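Local coordinates for Cbs-cp12 (Microcystis aeruginosa PCC 7806, PDB 5NVD), which probably senses an adenosine-type ligand through paired CBS domains and couples this to a CP12 domain of the kind that regulates Calvin-cycle enzymes, at residues Q13-I18 against K112-I117; Y50-E55 against R105-Q110; T56-K61 against Y75-K80; D140-A145 against D168-L173. All coordinates share one frame; numbering follows the deposited sequence.

Contact 1. Residues Q13-I18 against K112-I117; sequences QNVVTI and KTLLGI
Val-15, wedged between Leu-114 and Ile-117, makes this a small apolar surface contact between the two halves of a CBS pair: the loop leading into strand 17-18 of the first CBS repeat meets strand 113-119 of the second. No hydrogen bond crosses the interface, and the buried surface is only 204 Å², so the evidence is for side-chain packing and not for strand pairing. The two methyls of Val-15 divide the work. With chi1 at -49°, CG1 stands anti to the carbonyl carbon and CG2 between that carbon and the backbone N, which sends the branches to different partners. CG2 meets Leu-114 CD2 tip to tip at 4.0 Å, while CG1 lies obliquely across the end of Ile-117, 3.9 Å from its CD1. Leu-114 and Ile-117 both also touch Ile-40 of strand 38-41, which ties the contact to the central strand of the first repeat's sheet. The backbone between them is irregular: Leu-115 and Gly-116 together face Val-108 of strand 105-110, a classic beta bulge. At the bulge Gly-116 has phi/psi of 165°/-163°, where a beta carbon would press on the carbonyl O of Leu-115. It would also stand 3.6 Å from Gln-13 CA, since Gln-13 lies directly against this glycine, with 4.4 Å between the two CA atoms. The Gln-13 chain bends at chi2, and its CG rests 3.8 Å from Leu-115 O.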
# COMPACT_ATOMS: atom_id res chain seq x y z
N GLN A 13 6.86 -24.36 -19.85
CA GLN A 13 7.51 -24.04 -21.12
C GLN A 13 6.56 -23.47 -22.17
O GLN A 13 6.97 -22.62 -22.92
CB GLN A 13 8.30 -25.24 -21.67
CG GLN A 13 9.80 -25.19 -21.37
CD GLN A 13 10.41 -26.56 -21.11
OE1 GLN A 13 10.33 -27.07 -19.99
NE2 GLN A 13 11.05 -27.14 -22.13
N ASN A 14 5.31 -23.90 -22.22
CA ASN A 14 4.38 -23.44 -23.25
C ASN A 14 3.70 -22.16 -22.85
O ASN A 14 2.84 -22.16 -21.95
CB ASN A 14 3.29 -24.48 -23.52
CG ASN A 14 3.83 -25.73 -24.20
OD1 ASN A 14 4.84 -25.71 -24.94
ND2 ASN A 14 3.15 -26.85 -23.97
N VAL A 15 4.05 -21.08 -23.55
CA VAL A 15 3.33 -19.80 -23.45
C VAL A 15 2.49 -19.51 -24.69
O VAL A 15 2.76 -20.00 -25.76
CB VAL A 15 4.28 -18.61 -23.22
CG1 VAL A 15 5.24 -18.89 -22.08
CG2 VAL A 15 5.03 -18.23 -24.47
N VAL A 16 1.47 -18.69 -24.52
CA VAL A 16 0.74 -18.07 -25.62
C VAL A 16 1.02 -16.57 -25.60
O VAL A 16 1.18 -15.99 -24.53
CB VAL A 16 -0.76 -18.28 -25.47
CG1 VAL A 16 -1.51 -17.72 -26.66
CG2 VAL A 16 -1.03 -19.77 -25.32
N THR A 17 1.07 -15.96 -26.79
CA THR A 17 1.39 -14.55 -26.92
C THR A 17 0.32 -13.74 -27.61
O THR A 17 -0.57 -14.28 -28.27
CB THR A 17 2.65 -14.33 -27.75
OG1 THR A 17 2.34 -14.33 -29.17
CG2 THR A 17 3.68 -15.37 -27.42
N ILE A 18 0.44 -12.43 -27.49
CA ILE A 18 -0.47 -11.52 -28.15
C ILE A 18 0.25 -10.20 -28.35
O ILE A 18 1.16 -9.88 -27.63
CB ILE A 18 -1.75 -11.38 -27.30
CG1 ILE A 18 -2.86 -10.69 -28.11
CG2 ILE A 18 -1.45 -10.65 -25.97
CD1 ILE A 18 -4.24 -10.74 -27.47
N LYS A 112 17.83 -12.21 -22.57
CA LYS A 112 16.51 -11.67 -22.96
C LYS A 112 15.70 -12.62 -23.85
O LYS A 112 14.83 -12.16 -24.61
CB LYS A 112 16.72 -10.33 -23.67
CG LYS A 112 17.53 -10.42 -24.95
CD LYS A 112 17.67 -9.04 -25.54
CE LYS A 112 18.33 -9.14 -26.90
NZ LYS A 112 18.43 -7.80 -27.52
N THR A 113 16.01 -13.91 -23.78
CA THR A 113 15.24 -14.99 -24.36
C THR A 113 14.27 -15.50 -23.29
O THR A 113 14.66 -15.69 -22.12
CB THR A 113 16.16 -16.18 -24.70
OG1 THR A 113 17.28 -15.72 -25.46
CG2 THR A 113 15.39 -17.26 -25.49
N LEU A 114 13.01 -15.70 -23.71
CA LEU A 114 11.98 -16.22 -22.85
C LEU A 114 12.12 -17.71 -22.86
O LEU A 114 12.09 -18.32 -23.92
CB LEU A 114 10.61 -15.84 -23.38
CG LEU A 114 9.44 -16.29 -22.52
CD1 LEU A 114 9.47 -15.64 -21.15
CD2 LEU A 114 8.11 -15.99 -23.18
N LEU A 115 12.30 -18.30 -21.68
CA LEU A 115 12.31 -19.78 -21.53
C LEU A 115 10.98 -20.36 -21.06
O LEU A 115 10.72 -21.52 -21.21
CB LEU A 115 13.40 -20.22 -20.55
CG LEU A 115 14.85 -19.83 -20.88
CD1 LEU A 115 15.79 -20.32 -19.79
CD2 LEU A 115 15.25 -20.42 -22.21
N GLY A 116 10.15 -19.54 -20.43
CA GLY A 116 8.89 -20.02 -19.91
C GLY A 116 8.30 -19.04 -18.95
O GLY A 116 8.71 -17.88 -18.87
N ILE A 117 7.35 -19.55 -18.18
CA ILE A 117 6.64 -18.79 -17.18
C ILE A 117 6.56 -19.60 -15.92
O ILE A 117 6.32 -20.81 -15.97
CB ILE A 117 5.24 -18.47 -17.71
CG1 ILE A 117 5.31 -17.15 -18.43
CG2 ILE A 117 4.16 -18.46 -16.62
CD1 ILE A 117 3.98 -16.77 -19.00

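Contact 2. Residues Y50-E55 against R105-Q110; sequences YGIVTE and RAPVIQ
Arg-105 runs its aliphatic stem between Ile-52 and Thr-54, and its CG and CD meet both of them. Its CA-CB bond heads for strand 51-54, and a chi1 of 67° sets CG between the backbone N and the carbonyl carbon. CG comes within 3.9 Å of Ile-52 CD1. CD, one carbon further, is shared: Ile-52 CD1 stays beside it, and Thr-54 CG2 lies 3.9 Å from it as the threonine and arginine pass in opposite directions. The chain then bends at chi3, and the guanidinium ends with NH2 5.8 Å from Glu-55 OE2, opposite charges near each other but not touching. That carboxylate is engaged by the third subunit, where Arg-37 forms a salt bridge with OE2 and Ser-121 OG a hydrogen bond with OE1.

The strands 51-54 and 105-110 belong to different sheets of the CBS pair and run nearly antiparallel, at 153°. Their axes approach no closer than 8.3 Å and no hydrogen bond links them, consistent with two sheets that meet through their side chains. Further along, Ile-52 CD1 also reaches the ring of Pro-107, 4.5 Å from its CD. Tyr-50 extends the apolar row with its CD2 at 4.1 Å from Ile-109 CD1, and it touches Leu-114 and Ile-40 as well. Thr-54 has a second task: its methyl packs on Arg-105 while OG1, at the N-cap of helix 55-63, caps a backbone N of the first turn.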
# COMPACT_ATOMS: atom_id res chain seq x y z
N TYR A 50 9.96 -8.13 -22.76
CA TYR A 50 8.71 -8.91 -22.63
C TYR A 50 7.70 -8.14 -21.78
O TYR A 50 8.08 -7.28 -20.97
CB TYR A 50 8.96 -10.34 -22.10
CG TYR A 50 9.43 -11.25 -23.20
CD1 TYR A 50 8.52 -11.77 -24.10
CD2 TYR A 50 10.79 -11.48 -23.44
CE1 TYR A 50 8.92 -12.53 -25.19
CE2 TYR A 50 11.20 -12.26 -24.52
CZ TYR A 50 10.24 -12.79 -25.40
OH TYR A 50 10.57 -13.57 -26.47
N GLY A 51 6.41 -8.43 -22.01
CA GLY A 51 5.32 -7.94 -21.16
C GLY A 51 4.34 -9.02 -20.81
O GLY A 51 4.39 -10.12 -21.35
N ILE A 52 3.38 -8.70 -19.97
CA ILE A 52 2.42 -9.70 -19.47
C ILE A 52 1.06 -9.05 -19.11
O ILE A 52 1.00 -7.92 -18.64
CB ILE A 52 3.12 -10.46 -18.32
CG1 ILE A 52 2.39 -11.68 -17.87
CG2 ILE A 52 3.42 -9.54 -17.13
CD1 ILE A 52 3.40 -12.70 -17.36
N VAL A 53 -0.02 -9.72 -19.46
CA VAL A 53 -1.37 -9.24 -19.24
C VAL A 53 -2.08 -10.42 -18.59
O VAL A 53 -2.07 -11.52 -19.14
CB VAL A 53 -2.10 -8.78 -20.54
CG1 VAL A 53 -2.14 -9.84 -21.59
CG2 VAL A 53 -3.56 -8.42 -20.29
N THR A 54 -2.63 -10.20 -17.40
CA THR A 54 -3.31 -11.27 -16.63
C THR A 54 -4.83 -11.11 -16.60
O THR A 54 -5.38 -10.03 -16.87
CB THR A 54 -2.77 -11.34 -15.17
OG1 THR A 54 -3.10 -10.15 -14.44
CG2 THR A 54 -1.23 -11.52 -15.17
N GLU A 55 -5.49 -12.20 -16.26
CA GLU A 55 -6.93 -12.23 -16.06
C GLU A 55 -7.31 -11.12 -15.06
O GLU A 55 -8.28 -10.41 -15.26
CB GLU A 55 -7.39 -13.63 -15.61
CG GLU A 55 -6.77 -14.17 -14.29
CD GLU A 55 -7.36 -15.52 -13.78
OE1 GLU A 55 -8.29 -16.08 -14.43
OE2 GLU A 55 -6.86 -16.00 -12.72
N ARG A 105 2.88 -14.35 -11.13
CA ARG A 105 3.62 -15.01 -12.20
C ARG A 105 4.68 -14.08 -12.75
O ARG A 105 4.61 -12.86 -12.59
CB ARG A 105 2.71 -15.44 -13.32
CG ARG A 105 2.08 -14.30 -14.08
CD ARG A 105 0.90 -14.76 -14.97
NE ARG A 105 -0.11 -15.53 -14.24
CZ ARG A 105 -0.39 -16.82 -14.45
NH1 ARG A 105 0.20 -17.52 -15.43
NH2 ARG A 105 -1.30 -17.42 -13.67
N ALA A 106 5.69 -14.69 -13.36
CA ALA A 106 6.83 -13.96 -13.87
C ALA A 106 7.36 -14.72 -15.04
O ALA A 106 7.27 -15.97 -15.06
CB ALA A 106 7.90 -13.80 -12.80
N PRO A 107 7.91 -14.02 -16.04
CA PRO A 107 8.58 -14.78 -17.08
C PRO A 107 9.95 -15.25 -16.60
O PRO A 107 10.60 -14.58 -15.78
CB PRO A 107 8.74 -13.75 -18.21
CG PRO A 107 8.76 -12.44 -17.49
CD PRO A 107 7.75 -12.61 -16.40
N VAL A 108 10.36 -16.42 -17.06
CA VAL A 108 11.69 -16.92 -16.79
C VAL A 108 12.55 -16.59 -18.03
O VAL A 108 12.25 -17.05 -19.14
CB VAL A 108 11.67 -18.43 -16.49
CG1 VAL A 108 13.08 -18.97 -16.29
CG2 VAL A 108 10.80 -18.69 -15.26
N ILE A 109 13.60 -15.80 -17.83
CA ILE A 109 14.34 -15.20 -18.92
C ILE A 109 15.81 -15.42 -18.82
O ILE A 109 16.39 -15.30 -17.78
CB ILE A 109 14.03 -13.70 -18.97
CG1 ILE A 109 12.61 -13.53 -19.50
CG2 ILE A 109 15.02 -12.98 -19.87
CD1 ILE A 109 12.21 -12.09 -19.67
N GLN A 110 16.43 -15.75 -19.93
CA GLN A 110 17.88 -16.00 -19.96
C GLN A 110 18.44 -14.97 -20.92
O GLN A 110 18.23 -15.05 -22.12
CB GLN A 110 18.15 -17.43 -20.44
CG GLN A 110 19.63 -17.78 -20.67
CD GLN A 110 20.26 -18.54 -19.51
OE1 GLN A 110 20.39 -19.79 -19.59
NE2 GLN A 110 20.65 -17.81 -18.42

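Contact 3. Residues T56-K61 against Y75-K80; sequences TDIVYK and YEIMAK
Lys-61 and Ile-77 join helix 55-63 to the short helical turn 74-77 in the CBS pair, so the contact brings together the two ends of the connection that runs between them. Polar interaction comes first. Lys-61 NZ donates to Ile-77 O over 2.7 Å, with a C=O...N angle of 128° and the nitrogen 39° out of the carbonyl plane. The same ammonium has a long salt bridge to Asp-57 OD1, 3.7 Å away and one helical turn earlier. Asp-57 OD2 serves another purpose, accepting a bond from Thr-54 N in the reciprocal pattern of a capping box. A methionine in place of Lys-61 would probably leave Ile-77 O without this donor and Asp-57 without its nearby positive charge.

Apolar packing follows the same lysine. Its chain is extended beyond CG and runs alongside the beta carbon and CG2 of Ile-77, with Lys-61 CD 3.9 Å from Ile-77 CB. Three residues before the lysine, Ile-58 meets the CG1 branch of Ile-77 and also touches Val-24 and Val-28 of helix 24-33. Both ends of the contact adjoin other subunits: Tyr-60 OH bonds to Ile-103 O of the third, and Tyr-75 meets Phe-137 of the second edge-to-face. Chi1 of Ile-77, at 60°, sets CG1 between the backbone N and the carbonyl carbon, and the CD1 it carries ends 3.7 Å from Ile-58 CG1.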
# COMPACT_ATOMS: atom_id res chain seq x y z
N THR A 56 -6.51 -10.95 -14.03
CA THR A 56 -6.74 -9.89 -13.03
C THR A 56 -6.59 -8.49 -13.60
O THR A 56 -7.36 -7.59 -13.24
CB THR A 56 -5.80 -10.06 -11.82
OG1 THR A 56 -6.23 -11.22 -11.10
CG2 THR A 56 -5.87 -8.91 -10.90
N ASP A 57 -5.61 -8.29 -14.47
CA ASP A 57 -5.47 -7.04 -15.19
C ASP A 57 -6.73 -6.69 -15.92
O ASP A 57 -7.15 -5.51 -15.92
CB ASP A 57 -4.33 -7.10 -16.20
CG ASP A 57 -2.94 -7.15 -15.56
OD1 ASP A 57 -2.74 -6.61 -14.44
OD2 ASP A 57 -2.03 -7.71 -16.22
N ILE A 58 -7.33 -7.69 -16.55
CA ILE A 58 -8.54 -7.46 -17.36
C ILE A 58 -9.73 -7.15 -16.49
O ILE A 58 -10.51 -6.26 -16.80
CB ILE A 58 -8.83 -8.65 -18.29
CG1 ILE A 58 -7.71 -8.74 -19.35
CG2 ILE A 58 -10.17 -8.50 -18.99
CD1 ILE A 58 -7.65 -10.07 -20.08
N VAL A 59 -9.90 -7.87 -15.40
CA VAL A 59 -11.03 -7.67 -14.52
C VAL A 59 -10.91 -6.37 -13.77
O VAL A 59 -11.87 -5.63 -13.68
CB VAL A 59 -11.17 -8.82 -13.52
CG1 VAL A 59 -12.25 -8.54 -12.47
CG2 VAL A 59 -11.47 -10.08 -14.30
N TYR A 60 -9.75 -6.11 -13.18
CA TYR A 60 -9.53 -4.85 -12.40
C TYR A 60 -9.54 -3.60 -13.27
O TYR A 60 -10.08 -2.62 -12.85
CB TYR A 60 -8.20 -4.90 -11.68
CG TYR A 60 -8.14 -5.76 -10.44
CD1 TYR A 60 -9.14 -6.68 -10.09
CD2 TYR A 60 -7.07 -5.68 -9.62
CE1 TYR A 60 -9.03 -7.47 -8.94
CE2 TYR A 60 -6.97 -6.45 -8.47
CZ TYR A 60 -7.94 -7.34 -8.13
OH TYR A 60 -7.75 -8.09 -7.01
N LYS A 61 -8.97 -3.64 -14.47
CA LYS A 61 -8.82 -2.45 -15.29
C LYS A 61 -9.87 -2.27 -16.34
O LYS A 61 -9.98 -1.17 -16.87
CB LYS A 61 -7.46 -2.44 -16.01
CG LYS A 61 -6.27 -2.37 -15.05
CD LYS A 61 -4.97 -2.69 -15.69
CE LYS A 61 -3.83 -2.59 -14.71
NZ LYS A 61 -2.60 -3.03 -15.48
N TYR A 75 -2.00 -3.04 -24.76
CA TYR A 75 -0.90 -2.23 -24.24
C TYR A 75 -1.37 -1.34 -23.12
O TYR A 75 -0.59 -0.96 -22.29
CB TYR A 75 -0.21 -1.41 -25.34
CG TYR A 75 -0.99 -0.27 -25.92
CD1 TYR A 75 -1.05 0.95 -25.28
CD2 TYR A 75 -1.63 -0.38 -27.15
CE1 TYR A 75 -1.78 2.02 -25.81
CE2 TYR A 75 -2.34 0.69 -27.70
CZ TYR A 75 -2.41 1.88 -27.00
OH TYR A 75 -3.11 2.94 -27.49
N GLU A 76 -2.65 -1.01 -23.12
CA GLU A 76 -3.20 -0.13 -22.11
C GLU A 76 -3.29 -0.78 -20.74
O GLU A 76 -3.25 -0.09 -19.75
CB GLU A 76 -4.58 0.35 -22.53
CG GLU A 76 -4.55 1.25 -23.74
CD GLU A 76 -5.94 1.68 -24.16
OE1 GLU A 76 -6.55 2.48 -23.43
OE2 GLU A 76 -6.41 1.19 -25.20
N ILE A 77 -3.34 -2.11 -20.67
CA ILE A 77 -3.50 -2.83 -19.40
C ILE A 77 -2.34 -3.76 -19.00
O ILE A 77 -2.34 -4.27 -17.89
CB ILE A 77 -4.82 -3.62 -19.43
CG1 ILE A 77 -4.84 -4.64 -20.57
CG2 ILE A 77 -6.01 -2.67 -19.60
CD1 ILE A 77 -5.94 -5.63 -20.39
N MET A 78 -1.35 -3.95 -19.88
CA MET A 78 -0.28 -4.91 -19.63
C MET A 78 0.70 -4.33 -18.63
O MET A 78 0.72 -3.15 -18.39
CB MET A 78 0.52 -5.21 -20.92
CG MET A 78 1.44 -4.06 -21.38
SD MET A 78 2.13 -4.36 -23.01
CE MET A 78 2.41 -2.67 -23.51
N ALA A 79 1.55 -5.19 -18.10
CA ALA A 79 2.70 -4.75 -17.33
C ALA A 79 3.89 -4.98 -18.23
O ALA A 79 4.05 -6.07 -18.77
CB ALA A 79 2.84 -5.57 -16.05
N LYS A 80 4.69 -3.93 -18.41
CA LYS A 80 5.88 -3.95 -19.22
C LYS A 80 6.81 -2.86 -18.68
O LYS A 80 6.38 -1.73 -18.56
CB LYS A 80 5.51 -3.67 -20.66
CG LYS A 80 6.67 -3.61 -21.63
CD LYS A 80 6.20 -3.68 -23.07
CE LYS A 80 6.88 -2.66 -23.97
NZ LYS A 80 6.80 -3.08 -25.40

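Contact 4. Residues D140-A145 against D168-L173; sequences DEIEAA and DVVEEL
Ala-145 and Val-170 mark the tight part of an antiparallel helical hairpin in the CP12 domain, where the axes of 140-145 and 168-173 run at 164°, 9.2 Å apart; a disulfide between Cys-153 and Cys-163 links the same two helices covalently. Here Ala-145 CB lies 3.7 Å from Val-170 CG2, and the small residue lets the backbones approach to 5.6 Å between these two CA atoms. Leu-173 CD1 also reaches Ala-145 CB, at 3.9 Å. Ile-142 closes the buried side: its chi1 of -79° sets CG1 anti to the carbonyl carbon, and CG1 slides past Leu-173 with 3.8 Å to CB. Its CG2 lies 4.3 Å from Val-170 CG1. A serine at Ile-142 would probably open a gap against Leu-173 and Val-170 and put a hydroxyl among hydrocarbon.

Toward solvent the packing is sparser. Exposed Val-169 reaches Ala-145 CB with CG1 alone, at 4.1 Å, and Glu-141 meets Leu-173 CD1 with its CG, at 4.2 Å. Asp-140, on a different side of the helix, forms a salt bridge with Arg-44 of the second subunit. Since no hydrogen bond or charge pair joins the two segments, apolar packing alone holds them together here.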
# COMPACT_ATOMS: atom_id res chain seq x y z
N ASP A 140 20.08 -19.15 7.78
CA ASP A 140 20.95 -17.96 7.77
C ASP A 140 21.55 -17.63 9.17
O ASP A 140 22.74 -17.21 9.30
CB ASP A 140 20.16 -16.73 7.23
CG ASP A 140 20.52 -16.35 5.76
OD1 ASP A 140 21.70 -16.42 5.34
OD2 ASP A 140 19.59 -15.90 5.06
N GLU A 141 20.69 -17.80 10.17
CA GLU A 141 20.98 -17.61 11.60
C GLU A 141 22.06 -18.57 12.06
O GLU A 141 22.95 -18.20 12.82
CB GLU A 141 19.69 -17.80 12.42
CG GLU A 141 19.81 -17.69 13.95
CD GLU A 141 18.44 -17.84 14.67
OE1 GLU A 141 17.51 -18.45 14.07
OE2 GLU A 141 18.28 -17.35 15.83
N ILE A 142 21.97 -19.82 11.59
CA ILE A 142 22.95 -20.87 11.87
C ILE A 142 24.30 -20.55 11.18
O ILE A 142 25.35 -20.62 11.80
CB ILE A 142 22.37 -22.29 11.52
CG1 ILE A 142 21.43 -22.78 12.65
CG2 ILE A 142 23.49 -23.30 11.28
CD1 ILE A 142 20.63 -24.04 12.33
N GLU A 143 24.28 -20.17 9.92
CA GLU A 143 25.51 -19.83 9.23
C GLU A 143 26.26 -18.71 9.96
O GLU A 143 27.50 -18.67 9.92
CB GLU A 143 25.26 -19.45 7.77
CG GLU A 143 26.50 -18.97 7.00
CD GLU A 143 27.66 -19.99 6.97
OE1 GLU A 143 28.84 -19.52 6.86
OE2 GLU A 143 27.40 -21.23 7.05
N ALA A 144 25.52 -17.79 10.58
CA ALA A 144 26.15 -16.72 11.34
C ALA A 144 26.78 -17.27 12.62
O ALA A 144 27.86 -16.81 13.00
CB ALA A 144 25.14 -15.62 11.69
N ALA A 145 26.11 -18.23 13.27
CA ALA A 145 26.65 -18.81 14.50
C ALA A 145 27.98 -19.52 14.19
O ALA A 145 28.91 -19.55 15.03
CB ALA A 145 25.65 -19.75 15.14
N ASP A 168 28.68 -25.20 20.33
CA ASP A 168 27.46 -25.65 21.05
C ASP A 168 26.27 -24.72 20.84
O ASP A 168 25.12 -25.17 20.96
CB ASP A 168 27.70 -25.89 22.55
CG ASP A 168 28.42 -27.24 22.84
OD1 ASP A 168 28.57 -28.10 21.91
OD2 ASP A 168 28.82 -27.42 24.03
N VAL A 169 26.55 -23.45 20.53
CA VAL A 169 25.55 -22.51 20.00
C VAL A 169 25.06 -22.94 18.60
O VAL A 169 23.88 -22.90 18.36
CB VAL A 169 26.04 -21.04 20.05
CG1 VAL A 169 25.18 -20.08 19.23
CG2 VAL A 169 26.12 -20.58 21.51
N VAL A 170 25.93 -23.40 17.71
CA VAL A 170 25.44 -23.95 16.43
C VAL A 170 24.60 -25.20 16.69
O VAL A 170 23.54 -25.34 16.07
CB VAL A 170 26.59 -24.30 15.45
CG1 VAL A 170 26.09 -25.05 14.19
CG2 VAL A 170 27.34 -23.05 15.07
N GLU A 171 25.07 -26.09 17.58
CA GLU A 171 24.35 -27.33 17.96
C GLU A 171 22.93 -27.05 18.48
O GLU A 171 21.97 -27.58 17.94
CB GLU A 171 25.09 -28.12 19.08
CG GLU A 171 26.52 -28.62 18.81
CD GLU A 171 26.62 -29.71 17.75
OE1 GLU A 171 25.61 -30.38 17.46
OE2 GLU A 171 27.74 -29.90 17.22
N GLU A 172 22.82 -26.23 19.53
CA GLU A 172 21.54 -25.89 20.18
C GLU A 172 20.51 -25.28 19.21
O GLU A 172 19.32 -25.56 19.35
CB GLU A 172 21.74 -24.97 21.41
N LEU A 173 20.96 -24.47 18.24
CA LEU A 173 20.07 -23.92 17.19
C LEU A 173 19.65 -25.04 16.26
O LEU A 173 18.49 -25.12 15.88
CB LEU A 173 20.71 -22.80 16.34
CG LEU A 173 21.22 -21.50 16.98
CD1 LEU A 173 21.94 -20.71 15.89
CD2 LEU A 173 20.13 -20.66 17.64

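Contacts 1 to 3 lie in the CBS pair and are nested along the chain, 3 inside 2 and 2 inside 1; contact 4 follows in series, its centre about 39 to 46 Å from theirs. Contacts 1 and 2 share a sheet: the neighbouring strands 105-110 and 113-119 meet the first repeat. Contact 1 is a surface contact, whereas 2, 3 and 4 are partly buried. Contact 3 abuts contact 2 through Ile-52 O, which probably bonds to Ala-79 N. Contacts 1, 2 and 4 rest on hydrocarbon packing, in contact 2 partly from an arginine stem; contact 3 adds a lysine-carbonyl bond. Contacts 3 and 4, though far apart, both touch the second subunit.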